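Local coordinates for protein meta cleavage compound hydrolase (Janthinobacterium, PDB 1J1I) that hydrolyses a meta-cleavage compound of bacterial carbazole breakdown, probably splitting a carbon-carbon bond of 2-hydroxy-6-oxo-6-(2'-aminophenyl)hexa-2,4-dienoic acid to release anthranilate, at residues A[19-24]-A[99-104]; A[27-32]-A[48-53]; A[69-74]-A[93-98]; A[108-113]-A[129-134]; A[116-121]-A[209-214]. One frame throughout, in Å; residues are numbered along the deposited sequence.

Contact 1 (A[19-24]-A[99-104]); sequences RFVNAG and IKAMNF
The carbonyl oxygen of Asn22 is met by two groups: the methyl of Ala101 presses on it from the helix, CB to O 3.4 Å, and the amide of Gly24 gives it a weak bond, N to O 3.4 Å, as the strand turns off. Gly24 makes that turn with a positive phi, and the Asn22 side chain, which starts away from the helix, sends OD1 to the amide of Gly25 just beyond.

The rest is apolar. The Ala101 methyl makes most of the touches. Besides the Asn22 oxygen, its CB meets Ala23 CA at 4.0 Å and, on the side of Val21, the CG2 methyl at 4.1 Å. The two branches of Val21 share the work: CG2, anti to the backbone N, faces Ala101, while CG1, set between the N and the carbonyl carbon (chi1 65°), lies 4.3 Å from Met102 SD. The side chain of Met102 is folded, so although its base does not aim at the strand its sulphur comes near it. Its CB meanwhile lies over the rim of one face of the Phe104 ring.

Strand 17-23 is the outermost strand of the sheet on this side within this chain, bonded to strand 26-33 by the backbones of Arg19 and Val21. The contact is where the C-terminal end of helix 88-101 comes up against that edge strand: Val21 and Ala23 also lean on Phe98 one turn earlier, and Met102, the first residue past the helix, packs on Arg67 and Ile69 of strand 67-71.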
# COMPACT_ATOMS: atom_id res chain seq x y z
N ARG A 19 -1.48 -27.13 16.44
CA ARG A 19 -2.32 -28.25 16.02
C ARG A 19 -1.65 -29.05 14.91
O ARG A 19 -0.70 -28.58 14.28
CB ARG A 19 -3.65 -27.71 15.48
CG ARG A 19 -4.90 -28.04 16.29
CD ARG A 19 -5.00 -27.24 17.57
NE ARG A 19 -6.39 -27.12 18.00
CZ ARG A 19 -6.78 -26.71 19.20
NH1 ARG A 19 -5.89 -26.36 20.11
NH2 ARG A 19 -8.08 -26.62 19.48
N PHE A 20 -2.15 -30.26 14.67
CA PHE A 20 -1.61 -31.11 13.62
C PHE A 20 -2.76 -31.72 12.83
O PHE A 20 -3.83 -31.99 13.39
CB PHE A 20 -0.74 -32.23 14.21
CG PHE A 20 0.52 -31.74 14.86
CD1 PHE A 20 0.50 -31.19 16.14
CD2 PHE A 20 1.74 -31.82 14.20
CE1 PHE A 20 1.67 -30.74 16.75
CE2 PHE A 20 2.91 -31.37 14.79
CZ PHE A 20 2.88 -30.83 16.07
N VAL A 21 -2.55 -31.93 11.54
CA VAL A 21 -3.58 -32.51 10.69
C VAL A 21 -2.94 -33.33 9.58
O VAL A 21 -1.83 -33.04 9.14
CB VAL A 21 -4.46 -31.39 10.05
CG1 VAL A 21 -3.63 -30.54 9.10
CG2 VAL A 21 -5.64 -32.01 9.31
N ASN A 22 -3.64 -34.37 9.12
CA ASN A 22 -3.12 -35.19 8.04
C ASN A 22 -3.49 -34.54 6.71
O ASN A 22 -4.66 -34.55 6.31
CB ASN A 22 -3.71 -36.60 8.12
CG ASN A 22 -3.05 -37.57 7.15
OD1 ASN A 22 -2.70 -37.20 6.03
ND2 ASN A 22 -2.89 -38.82 7.58
N ALA A 23 -2.51 -33.95 6.03
CA ALA A 23 -2.78 -33.30 4.75
C ALA A 23 -2.46 -34.23 3.59
O ALA A 23 -1.34 -34.24 3.07
CB ALA A 23 -1.98 -31.99 4.63
N GLY A 24 -3.45 -35.03 3.20
CA GLY A 24 -3.27 -35.97 2.11
C GLY A 24 -2.10 -36.93 2.27
O GLY A 24 -1.49 -37.33 1.29
N ILE A 99 -5.19 -27.29 2.80
CA ILE A 99 -6.42 -26.51 2.72
C ILE A 99 -7.64 -27.44 2.71
O ILE A 99 -8.58 -27.24 3.48
CB ILE A 99 -6.42 -25.61 1.46
CG1 ILE A 99 -5.38 -24.50 1.65
CG2 ILE A 99 -7.79 -25.01 1.23
CD1 ILE A 99 -5.13 -23.67 0.41
N LYS A 100 -7.60 -28.46 1.85
CA LYS A 100 -8.71 -29.41 1.76
C LYS A 100 -8.92 -30.17 3.08
O LYS A 100 -10.05 -30.38 3.50
CB LYS A 100 -8.43 -30.43 0.64
CG LYS A 100 -8.23 -29.81 -0.73
CD LYS A 100 -9.45 -29.04 -1.19
CE LYS A 100 -10.63 -29.97 -1.44
NZ LYS A 100 -10.31 -30.99 -2.48
N ALA A 101 -7.82 -30.57 3.71
CA ALA A 101 -7.88 -31.31 4.97
C ALA A 101 -8.43 -30.47 6.13
O ALA A 101 -8.98 -31.01 7.09
CB ALA A 101 -6.50 -31.85 5.33
N MET A 102 -8.25 -29.15 6.04
CA MET A 102 -8.75 -28.27 7.09
C MET A 102 -10.27 -28.13 6.98
O MET A 102 -10.87 -28.45 5.96
CB MET A 102 -8.08 -26.89 7.00
CG MET A 102 -6.65 -26.87 7.52
SD MET A 102 -6.53 -27.39 9.26
CE MET A 102 -7.12 -25.91 10.08
N ASN A 103 -10.89 -27.66 8.06
CA ASN A 103 -12.34 -27.50 8.07
C ASN A 103 -12.76 -26.10 7.67
O ASN A 103 -13.11 -25.27 8.52
CB ASN A 103 -12.89 -27.87 9.46
CG ASN A 103 -12.27 -27.05 10.59
OD1 ASN A 103 -11.07 -26.76 10.58
ND2 ASN A 103 -13.09 -26.69 11.58
N PHE A 104 -12.72 -25.83 6.36
CA PHE A 104 -13.10 -24.53 5.83
C PHE A 104 -14.44 -24.62 5.10
O PHE A 104 -14.64 -25.50 4.26
CB PHE A 104 -12.03 -24.03 4.87
CG PHE A 104 -10.69 -23.83 5.51
CD1 PHE A 104 -9.53 -24.11 4.81
CD2 PHE A 104 -10.59 -23.33 6.80
CE1 PHE A 104 -8.28 -23.91 5.38
CE2 PHE A 104 -9.35 -23.12 7.39
CZ PHE A 104 -8.18 -23.41 6.68

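Contact 2 (A[27-32]-A[48-53]); sequences ETRYLE and GAESEG
Glu50 reaches toward Arg29 from its first side-chain atom: CB lies 4.2 Å from Arg29 NH1. CG sits between the backbone N and the carbonyl carbon (chi1 49°), and a bend at chi2 sets CD. Beyond it OE1 takes two donors. Arg29 NH1 meets the anti lone pair of OE1 in a salt bridge of 2.9 Å, with OE1 near the guanidinium plane, whereas Glu52 N comes to OE1, also at 2.9 Å, from above the carboxylate plane. OE2 accepts from Gly53 N at 2.7 Å. This is an N-cap: Glu50 closes the start of helix 51-55 with its side chain, in the alpha/beta hydrolase fold after strand 38-42, and the same carboxylate ties the helix to strand 26-33. An alanine here would probably leave two amides of the first helical turn without their acceptor and Arg29 with fewer carboxylates to balance it. Glu18, at NE, and Asp72, at NH1, also pair with Arg29. Leu31 CD1 lies over the rim of one face of the guanidinium, and Leu31 CD2 rests on the helix start, 3.8 Å from Ser51 CB and 3.6 Å from Glu52 N. Ser51 OG is bonded to Asp72, and Glu52 OE2 to Tyr16.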
# COMPACT_ATOMS: atom_id res chain seq x y z
N GLU A 27 1.56 -35.39 7.52
CA GLU A 27 1.16 -34.79 8.79
C GLU A 27 1.68 -33.36 8.73
O GLU A 27 2.84 -33.13 8.39
CB GLU A 27 1.79 -35.50 10.00
CG GLU A 27 0.86 -36.43 10.80
CD GLU A 27 -0.59 -35.97 10.83
OE1 GLU A 27 -1.34 -36.36 9.92
OE2 GLU A 27 -0.99 -35.22 11.75
N THR A 28 0.83 -32.41 9.09
CA THR A 28 1.19 -31.00 9.01
C THR A 28 0.93 -30.25 10.31
O THR A 28 -0.11 -30.44 10.94
CB THR A 28 0.42 -30.32 7.86
OG1 THR A 28 0.59 -31.09 6.67
CG2 THR A 28 0.92 -28.90 7.63
N ARG A 29 1.87 -29.41 10.69
CA ARG A 29 1.75 -28.62 11.91
C ARG A 29 1.34 -27.19 11.58
O ARG A 29 1.87 -26.58 10.65
CB ARG A 29 3.09 -28.59 12.65
CG ARG A 29 3.11 -27.69 13.89
CD ARG A 29 4.07 -26.53 13.70
NE ARG A 29 4.36 -25.85 14.96
CZ ARG A 29 5.35 -24.98 15.13
NH1 ARG A 29 6.16 -24.68 14.11
NH2 ARG A 29 5.55 -24.43 16.31
N TYR A 30 0.40 -26.66 12.35
CA TYR A 30 -0.03 -25.29 12.15
C TYR A 30 -0.33 -24.61 13.48
O TYR A 30 -0.49 -25.26 14.51
CB TYR A 30 -1.26 -25.21 11.24
CG TYR A 30 -2.52 -25.90 11.72
CD1 TYR A 30 -2.69 -27.28 11.60
CD2 TYR A 30 -3.59 -25.16 12.25
CE1 TYR A 30 -3.88 -27.91 11.98
CE2 TYR A 30 -4.79 -25.78 12.63
CZ TYR A 30 -4.92 -27.15 12.48
OH TYR A 30 -6.11 -27.76 12.83
N LEU A 31 -0.37 -23.28 13.44
CA LEU A 31 -0.68 -22.47 14.60
C LEU A 31 -2.04 -21.85 14.31
O LEU A 31 -2.30 -21.42 13.19
CB LEU A 31 0.37 -21.36 14.76
CG LEU A 31 1.68 -21.62 15.52
CD1 LEU A 31 2.15 -23.04 15.35
CD2 LEU A 31 2.72 -20.63 15.03
N GLU A 32 -2.91 -21.82 15.31
CA GLU A 32 -4.24 -21.25 15.10
C GLU A 32 -4.66 -20.29 16.19
O GLU A 32 -4.36 -20.48 17.37
CB GLU A 32 -5.27 -22.37 14.96
CG GLU A 32 -6.71 -21.88 14.98
CD GLU A 32 -7.69 -22.98 14.64
OE1 GLU A 32 -7.38 -24.16 14.90
OE2 GLU A 32 -8.78 -22.65 14.13
N GLY A 48 15.66 -23.52 9.37
CA GLY A 48 15.00 -23.20 10.62
C GLY A 48 13.79 -22.30 10.49
O GLY A 48 13.21 -21.88 11.49
N ALA A 49 13.39 -22.00 9.25
CA ALA A 49 12.23 -21.14 9.05
C ALA A 49 10.95 -21.94 9.28
O ALA A 49 10.80 -23.06 8.78
CB ALA A 49 12.23 -20.56 7.64
N GLU A 50 10.05 -21.37 10.07
CA GLU A 50 8.77 -22.01 10.36
C GLU A 50 7.76 -20.97 10.85
O GLU A 50 8.08 -19.79 11.01
CB GLU A 50 8.95 -23.16 11.37
CG GLU A 50 9.77 -22.83 12.61
CD GLU A 50 9.03 -21.93 13.57
OE1 GLU A 50 7.95 -22.34 14.07
OE2 GLU A 50 9.51 -20.81 13.83
N SER A 51 6.53 -21.42 11.09
CA SER A 51 5.44 -20.55 11.49
C SER A 51 5.57 -19.64 12.71
O SER A 51 5.20 -18.47 12.65
CB SER A 51 4.16 -21.38 11.62
OG SER A 51 3.85 -22.01 10.39
N GLU A 52 6.08 -20.16 13.82
CA GLU A 52 6.19 -19.35 15.03
C GLU A 52 7.16 -18.18 14.85
O GLU A 52 6.81 -17.03 15.12
CB GLU A 52 6.60 -20.22 16.21
CG GLU A 52 6.58 -19.53 17.56
CD GLU A 52 6.59 -20.52 18.72
OE1 GLU A 52 7.46 -21.42 18.72
OE2 GLU A 52 5.73 -20.40 19.61
N GLY A 53 8.37 -18.48 14.38
CA GLY A 53 9.37 -17.44 14.19
C GLY A 53 8.98 -16.41 13.15
O GLY A 53 9.33 -15.23 13.26

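Contact 3 (A[69-74]-A[93-98]); sequences IAMDML and RHLHDF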
# COMPACT_ATOMS: atom_id res chain seq x y z
N ILE A 69 -4.41 -19.13 10.51
CA ILE A 69 -3.81 -20.46 10.43
C ILE A 69 -2.42 -20.36 9.81
O ILE A 69 -2.28 -20.13 8.61
CB ILE A 69 -4.69 -21.39 9.55
CG1 ILE A 69 -6.11 -21.51 10.14
CG2 ILE A 69 -4.03 -22.76 9.39
CD1 ILE A 69 -6.21 -22.31 11.44
N ALA A 70 -1.39 -20.51 10.64
CA ALA A 70 0.00 -20.43 10.18
C ALA A 70 0.50 -21.86 9.98
O ALA A 70 0.74 -22.59 10.94
CB ALA A 70 0.86 -19.70 11.22
N MET A 71 0.68 -22.25 8.72
CA MET A 71 1.09 -23.60 8.34
C MET A 71 2.57 -23.78 8.01
O MET A 71 3.15 -22.98 7.29
CB MET A 71 0.28 -24.05 7.12
CG MET A 71 0.57 -25.46 6.60
SD MET A 71 0.15 -25.66 4.84
CE MET A 71 1.74 -25.22 4.07
N ASP A 72 3.17 -24.85 8.55
CA ASP A 72 4.57 -25.15 8.23
C ASP A 72 4.56 -25.90 6.90
O ASP A 72 3.83 -26.88 6.74
CB ASP A 72 5.20 -26.06 9.30
CG ASP A 72 5.68 -25.29 10.52
OD1 ASP A 72 5.52 -24.05 10.56
OD2 ASP A 72 6.22 -25.94 11.43
N MET A 73 5.37 -25.44 5.95
CA MET A 73 5.44 -26.10 4.66
C MET A 73 6.08 -27.48 4.75
O MET A 73 6.79 -27.80 5.71
CB MET A 73 6.24 -25.27 3.66
CG MET A 73 5.56 -23.98 3.20
SD MET A 73 6.50 -23.18 1.88
CE MET A 73 7.79 -22.38 2.84
N LEU A 74 5.83 -28.28 3.73
CA LEU A 74 6.39 -29.62 3.61
C LEU A 74 7.90 -29.53 3.81
O LEU A 74 8.58 -28.74 3.14
CB LEU A 74 6.10 -30.15 2.20
CG LEU A 74 6.71 -31.47 1.74
CD1 LEU A 74 6.11 -32.63 2.52
CD2 LEU A 74 6.43 -31.63 0.24
N ARG A 93 1.26 -28.83 -4.00
CA ARG A 93 0.30 -29.90 -3.75
C ARG A 93 0.04 -30.02 -2.25
O ARG A 93 -1.10 -30.22 -1.83
CB ARG A 93 0.84 -31.24 -4.27
CG ARG A 93 -0.14 -32.40 -4.08
CD ARG A 93 0.57 -33.74 -4.16
NE ARG A 93 1.35 -33.88 -5.39
CZ ARG A 93 2.16 -34.90 -5.64
NH1 ARG A 93 2.84 -34.94 -6.79
NH2 ARG A 93 2.30 -35.88 -4.76
N HIS A 94 1.10 -29.90 -1.46
CA HIS A 94 0.95 -30.00 -0.01
C HIS A 94 0.00 -28.93 0.52
O HIS A 94 -0.90 -29.23 1.31
CB HIS A 94 2.30 -29.87 0.70
CG HIS A 94 2.19 -29.77 2.18
ND1 HIS A 94 2.54 -28.63 2.88
CD2 HIS A 94 1.72 -30.64 3.11
CE1 HIS A 94 2.30 -28.81 4.17
NE2 HIS A 94 1.80 -30.02 4.33
N LEU A 95 0.21 -27.68 0.10
CA LEU A 95 -0.65 -26.59 0.55
C LEU A 95 -2.09 -26.87 0.12
O LEU A 95 -3.03 -26.62 0.88
CB LEU A 95 -0.15 -25.26 -0.02
CG LEU A 95 -1.00 -24.01 0.27
CD1 LEU A 95 -1.22 -23.87 1.77
CD2 LEU A 95 -0.28 -22.77 -0.28
N HIS A 96 -2.25 -27.39 -1.09
CA HIS A 96 -3.58 -27.73 -1.60
C HIS A 96 -4.23 -28.76 -0.68
O HIS A 96 -5.39 -28.61 -0.29
CB HIS A 96 -3.46 -28.29 -3.03
CG HIS A 96 -4.65 -29.08 -3.47
ND1 HIS A 96 -4.86 -30.39 -3.09
CD2 HIS A 96 -5.70 -28.76 -4.27
CE1 HIS A 96 -5.98 -30.84 -3.64
NE2 HIS A 96 -6.51 -29.87 -4.35
N ASP A 97 -3.48 -29.80 -0.33
CA ASP A 97 -3.98 -30.86 0.53
C ASP A 97 -4.29 -30.36 1.94
O ASP A 97 -5.28 -30.77 2.55
CB ASP A 97 -2.98 -32.03 0.58
CG ASP A 97 -2.78 -32.71 -0.78
OD1 ASP A 97 -3.59 -32.48 -1.69
OD2 ASP A 97 -1.82 -33.49 -0.93
N PHE A 98 -3.45 -29.46 2.46
CA PHE A 98 -3.68 -28.91 3.79
C PHE A 98 -4.99 -28.14 3.80
O PHE A 98 -5.81 -28.31 4.70
CB PHE A 98 -2.53 -27.97 4.19
CG PHE A 98 -2.75 -27.26 5.49
CD1 PHE A 98 -3.16 -25.93 5.51
CD2 PHE A 98 -2.56 -27.92 6.71
CE1 PHE A 98 -3.37 -25.25 6.72
CE2 PHE A 98 -2.77 -27.25 7.92
CZ PHE A 98 -3.17 -25.91 7.93
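Met71 slides past Phe98 in the opposite direction, its CG centred over the ring face 3.7 Å from the centroid and its sulphur a little further along, SD to CG of Phe98 3.4 Å. This is a Met-aromatic contact with a CH-pi contact beside it. Ile69 CG2 takes the ring edge, 3.6 Å from CZ. Leu95 CD1 touches the same sulphur from the helix at 3.8 Å. Beyond the sulphur, the bend at chi3 (91°) brings the Met71 methyl tip to tip with His94, CE to CE1 3.6 Å. Leu74 CB lies over a face of the imidazole, and Asp72 O stands at its edge, near CE1. An alanine in place of Phe98 would probably open a gap under Met71 CG and leave Ile69 CG2 without its neighbour.

Further out, Tyr30 meets Phe98 edge to face, and Thr28 OG1 hydrogen-bonds His94 NE2, which would help hold the imidazole's rotation. Asp72 is itself held by Arg29 and Ser51. Helix 88-101 thus lies against strand 67-71 of the alpha/beta hydrolase sheet, their local axes 11.5 Å apart and closer to antiparallel than to perpendicular (146°). Sulphur, methyls, ring faces and an edge carry this join, so it is made largely of dispersion contacts.

Contact 4 (A[108-113]-A[129-134]); sequences VSIVGN and ELVNAL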
# COMPACT_ATOMS: atom_id res chain seq x y z
N VAL A 108 -10.29 -19.44 1.19
CA VAL A 108 -9.38 -18.94 2.21
C VAL A 108 -8.41 -17.93 1.60
O VAL A 108 -8.14 -17.96 0.40
CB VAL A 108 -8.54 -20.07 2.83
CG1 VAL A 108 -9.45 -21.10 3.48
CG2 VAL A 108 -7.66 -20.72 1.77
N SER A 109 -7.89 -17.04 2.44
CA SER A 109 -6.93 -16.05 1.98
C SER A 109 -5.56 -16.66 2.26
O SER A 109 -5.39 -17.39 3.24
CB SER A 109 -7.08 -14.74 2.76
OG SER A 109 -8.36 -14.18 2.57
N ILE A 110 -4.58 -16.36 1.40
CA ILE A 110 -3.24 -16.90 1.59
C ILE A 110 -2.21 -15.78 1.64
O ILE A 110 -2.18 -14.92 0.76
CB ILE A 110 -2.87 -17.88 0.46
CG1 ILE A 110 -3.88 -19.03 0.41
CG2 ILE A 110 -1.44 -18.42 0.69
CD1 ILE A 110 -3.63 -20.03 -0.71
N VAL A 111 -1.38 -15.81 2.68
CA VAL A 111 -0.34 -14.82 2.90
C VAL A 111 1.00 -15.54 2.99
O VAL A 111 1.20 -16.37 3.89
CB VAL A 111 -0.56 -14.05 4.22
CG1 VAL A 111 0.48 -12.95 4.37
CG2 VAL A 111 -1.98 -13.46 4.26
N GLY A 112 1.92 -15.23 2.09
CA GLY A 112 3.21 -15.90 2.11
C GLY A 112 4.42 -15.03 1.87
O GLY A 112 4.38 -14.07 1.10
N ASN A 113 5.51 -15.37 2.55
CA ASN A 113 6.78 -14.66 2.44
C ASN A 113 7.73 -15.52 1.61
O ASN A 113 7.78 -16.74 1.79
CB ASN A 113 7.36 -14.42 3.83
CG ASN A 113 8.77 -13.86 3.77
OD1 ASN A 113 9.75 -14.60 3.79
ND2 ASN A 113 8.88 -12.53 3.70
N GLU A 129 -10.02 -22.03 -7.07
CA GLU A 129 -11.37 -22.18 -6.52
C GLU A 129 -11.33 -22.29 -4.99
O GLU A 129 -12.36 -22.17 -4.33
CB GLU A 129 -12.08 -23.40 -7.13
CG GLU A 129 -11.57 -24.76 -6.69
CD GLU A 129 -10.29 -25.19 -7.39
OE1 GLU A 129 -9.81 -24.48 -8.30
OE2 GLU A 129 -9.75 -26.27 -7.03
N LEU A 130 -10.14 -22.50 -4.45
CA LEU A 130 -9.96 -22.61 -3.00
C LEU A 130 -9.53 -21.28 -2.40
O LEU A 130 -9.60 -21.08 -1.18
CB LEU A 130 -8.86 -23.62 -2.68
CG LEU A 130 -8.98 -25.06 -3.18
CD1 LEU A 130 -7.70 -25.81 -2.83
CD2 LEU A 130 -10.20 -25.72 -2.54
N VAL A 131 -9.10 -20.36 -3.25
CA VAL A 131 -8.57 -19.07 -2.79
C VAL A 131 -9.41 -17.83 -3.04
O VAL A 131 -9.94 -17.63 -4.13
CB VAL A 131 -7.18 -18.84 -3.43
CG1 VAL A 131 -6.48 -17.66 -2.76
CG2 VAL A 131 -6.34 -20.11 -3.30
N ASN A 132 -9.50 -16.99 -2.00
CA ASN A 132 -10.25 -15.74 -2.04
C ASN A 132 -9.33 -14.53 -2.29
O ASN A 132 -9.69 -13.61 -3.02
CB ASN A 132 -10.98 -15.55 -0.71
CG ASN A 132 -11.58 -14.17 -0.58
OD1 ASN A 132 -12.51 -13.81 -1.30
ND2 ASN A 132 -11.05 -13.38 0.35
N ALA A 133 -8.16 -14.53 -1.66
CA ALA A 133 -7.20 -13.44 -1.79
C ALA A 133 -5.79 -13.95 -1.56
O ALA A 133 -5.59 -14.96 -0.87
CB ALA A 133 -7.51 -12.33 -0.78
N LEU A 134 -4.81 -13.25 -2.13
CA LEU A 134 -3.41 -13.63 -2.03
C LEU A 134 -2.52 -12.44 -1.65
O LEU A 134 -2.66 -11.35 -2.20
CB LEU A 134 -2.92 -14.20 -3.36
CG LEU A 134 -1.43 -14.53 -3.48
CD1 LEU A 134 -1.08 -15.73 -2.62
CD2 LEU A 134 -1.09 -14.81 -4.94
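Ile110 and Val108 hold the second strand by three backbone bonds, and around these the contact is tight. Val108 N gives to Leu130 O at 3.0 Å, Asn132 N to Val108 O at 2.9 Å and Ile110 N to Ala133 O at 2.9 Å. The pairing is parallel, as expected of the beta-alpha-beta unit in which helix 114-126 links strands 108-113 and 131-137. On the face with Val108, Ile110, Val131 and Leu134, Ile110 CD1 meets Val131 CG2 at 3.7 Å, the two side chains crossing at about a right angle, and Leu134 CD1 is 3.6 Å from Ile110 O. Val123 of helix 114-126 and Ile99 of helix 88-101 cover this face.

Things are looser where the chain turns a corner at Asn132. That residue is partly exposed and its ND2 stays 3.6 Å from Ser109 OG. The other face, with Ser109 and Ala133, is backed by Leu279 of helix 268-281, but across the contact these two side chains come only to 3.9 Å, Ser109 OG to Ala133 CB. Val108 O is taken by Asn132 N, with Ala133 N left 4.0 Å away from it.

Ala133 N is buried without any partner in the model, a likely energetic price of the corner, which the neighbouring bonds and the apolar face probably offset.

Contact 5 (A[116-121]-A[209-214]); sequences GGATGL and GGLFYD
Tyr213 points its ring at the helix edge first: Ala118 O lies in the ring plane, beyond the hydroxyl end, and receives the phenol in a bond of 2.7 Å from OH to O. The phenol lies 58° above the plane of that carbonyl. The edge atom CE1 shares the approach, 3.4 Å from Ala118 O. CG is anti to the carbonyl carbon (chi1 -62°), and the ring beyond it lies edge-on to Ala118 O; Leu121 slides past the tyrosine in the opposite direction, its CD2 4.1 Å from CE1. Ala118 CB touches both loop residues: it lies 4.1 Å from Tyr213 CE1 and 3.9 Å from Leu211 CD2.

The helix is 114-126, which in the alpha/beta hydrolase fold follows the nucleophile. Ser114, probably the catalytic serine, begins it, and Gly116 fits the last glycine of the nucleophile elbow sequence. The loop comes down from helix 192-208, which ends in a Schellman motif at Gly209, and runs to helix 215-218, whose start Asp214 caps. Leu211, approaching Ala118 from this loop, has its side chain about 7 Å from that of Ser114 and about 9 Å from that of His261.

The phenol has a second partner in Gln88 NE2, which also bonds Thr119 OG1, a hydroxyl held mainly by Met115 O; Phe217 packs against the tyrosine ring, their planes about 35° apart.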
# COMPACT_ATOMS: atom_id res chain seq x y z
N GLY A 116 7.24 -19.16 0.73
CA GLY A 116 5.85 -19.34 1.10
C GLY A 116 4.96 -18.58 0.13
O GLY A 116 3.85 -19.01 -0.19
N GLY A 117 5.46 -17.44 -0.34
CA GLY A 117 4.71 -16.64 -1.28
C GLY A 117 4.62 -17.34 -2.63
O GLY A 117 3.56 -17.38 -3.25
N ALA A 118 5.73 -17.92 -3.07
CA ALA A 118 5.75 -18.64 -4.35
C ALA A 118 4.77 -19.81 -4.29
O ALA A 118 4.09 -20.13 -5.28
CB ALA A 118 7.16 -19.15 -4.64
N THR A 119 4.69 -20.46 -3.13
CA THR A 119 3.80 -21.60 -2.97
C THR A 119 2.34 -21.17 -2.96
O THR A 119 1.48 -21.84 -3.53
CB THR A 119 4.16 -22.40 -1.69
OG1 THR A 119 5.53 -22.83 -1.77
CG2 THR A 119 3.28 -23.63 -1.56
N GLY A 120 2.05 -20.04 -2.32
CA GLY A 120 0.69 -19.53 -2.30
C GLY A 120 0.28 -19.12 -3.71
O GLY A 120 -0.86 -19.32 -4.14
N LEU A 121 1.24 -18.55 -4.43
CA LEU A 121 1.00 -18.11 -5.80
C LEU A 121 0.68 -19.33 -6.67
O LEU A 121 -0.25 -19.29 -7.48
CB LEU A 121 2.25 -17.39 -6.34
CG LEU A 121 2.11 -16.59 -7.65
CD1 LEU A 121 3.29 -15.65 -7.81
CD2 LEU A 121 2.03 -17.54 -8.84
N GLY A 209 18.22 -23.63 -11.02
CA GLY A 209 18.76 -22.30 -11.25
C GLY A 209 17.99 -21.27 -10.44
O GLY A 209 18.04 -20.07 -10.72
N GLY A 210 17.27 -21.75 -9.43
CA GLY A 210 16.50 -20.86 -8.58
C GLY A 210 15.04 -21.28 -8.50
O GLY A 210 14.61 -22.19 -9.22
N LEU A 211 14.29 -20.62 -7.63
CA LEU A 211 12.87 -20.91 -7.44
C LEU A 211 12.10 -19.83 -8.19
O LEU A 211 12.00 -18.70 -7.73
CB LEU A 211 12.52 -20.84 -5.95
CG LEU A 211 11.23 -21.49 -5.44
CD1 LEU A 211 11.01 -21.05 -4.00
CD2 LEU A 211 10.04 -21.11 -6.30
N PHE A 212 11.56 -20.17 -9.35
CA PHE A 212 10.85 -19.17 -10.14
C PHE A 212 9.77 -19.76 -11.04
O PHE A 212 9.67 -20.97 -11.22
CB PHE A 212 11.86 -18.42 -11.01
CG PHE A 212 12.51 -19.29 -12.05
CD1 PHE A 212 11.85 -19.59 -13.23
CD2 PHE A 212 13.76 -19.85 -11.82
CE1 PHE A 212 12.42 -20.45 -14.18
CE2 PHE A 212 14.35 -20.70 -12.75
CZ PHE A 212 13.67 -21.00 -13.94
N TYR A 213 8.97 -18.86 -11.60
CA TYR A 213 7.91 -19.22 -12.53
C TYR A 213 8.11 -18.31 -13.73
O TYR A 213 8.73 -17.25 -13.63
CB TYR A 213 6.53 -18.91 -11.94
CG TYR A 213 6.19 -19.67 -10.68
CD1 TYR A 213 5.83 -18.98 -9.52
CD2 TYR A 213 6.18 -21.06 -10.66
CE1 TYR A 213 5.47 -19.66 -8.36
CE2 TYR A 213 5.81 -21.76 -9.50
CZ TYR A 213 5.46 -21.05 -8.36
OH TYR A 213 5.08 -21.71 -7.22
N ASP A 214 7.61 -18.74 -14.89
CA ASP A 214 7.73 -17.90 -16.06
C ASP A 214 6.75 -16.76 -15.83
O ASP A 214 5.73 -16.93 -15.18
CB ASP A 214 7.31 -18.66 -17.32
CG ASP A 214 7.61 -17.88 -18.58
OD1 ASP A 214 8.73 -18.04 -19.11
OD2 ASP A 214 6.74 -17.10 -19.03

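Overall arrangement
Contacts 1 to 4 all use the one mixed sheet. Contact 1 lies at its outer edge, on strand 17-23; contact 2 is on the adjoining strand 26-33, contact 3 on strand 67-71, and contact 4 on strands 108-113 and 131-137. Helix 88-101 serves both contact 1 and contact 3, whose centres are 8 Å apart. Along the chain, the spans of contacts 2 and 3 fall within that of contact 1; contacts 4 and 5 follow, with alternating segments. Helix 114-126 joins the two strands of contact 4 and carries contact 5, their centres 15 Å apart. Contacts 2 and 5, centres 19 Å apart, flank the chain's centre. Together they run from the sheet's edge to the loop near the probable active site.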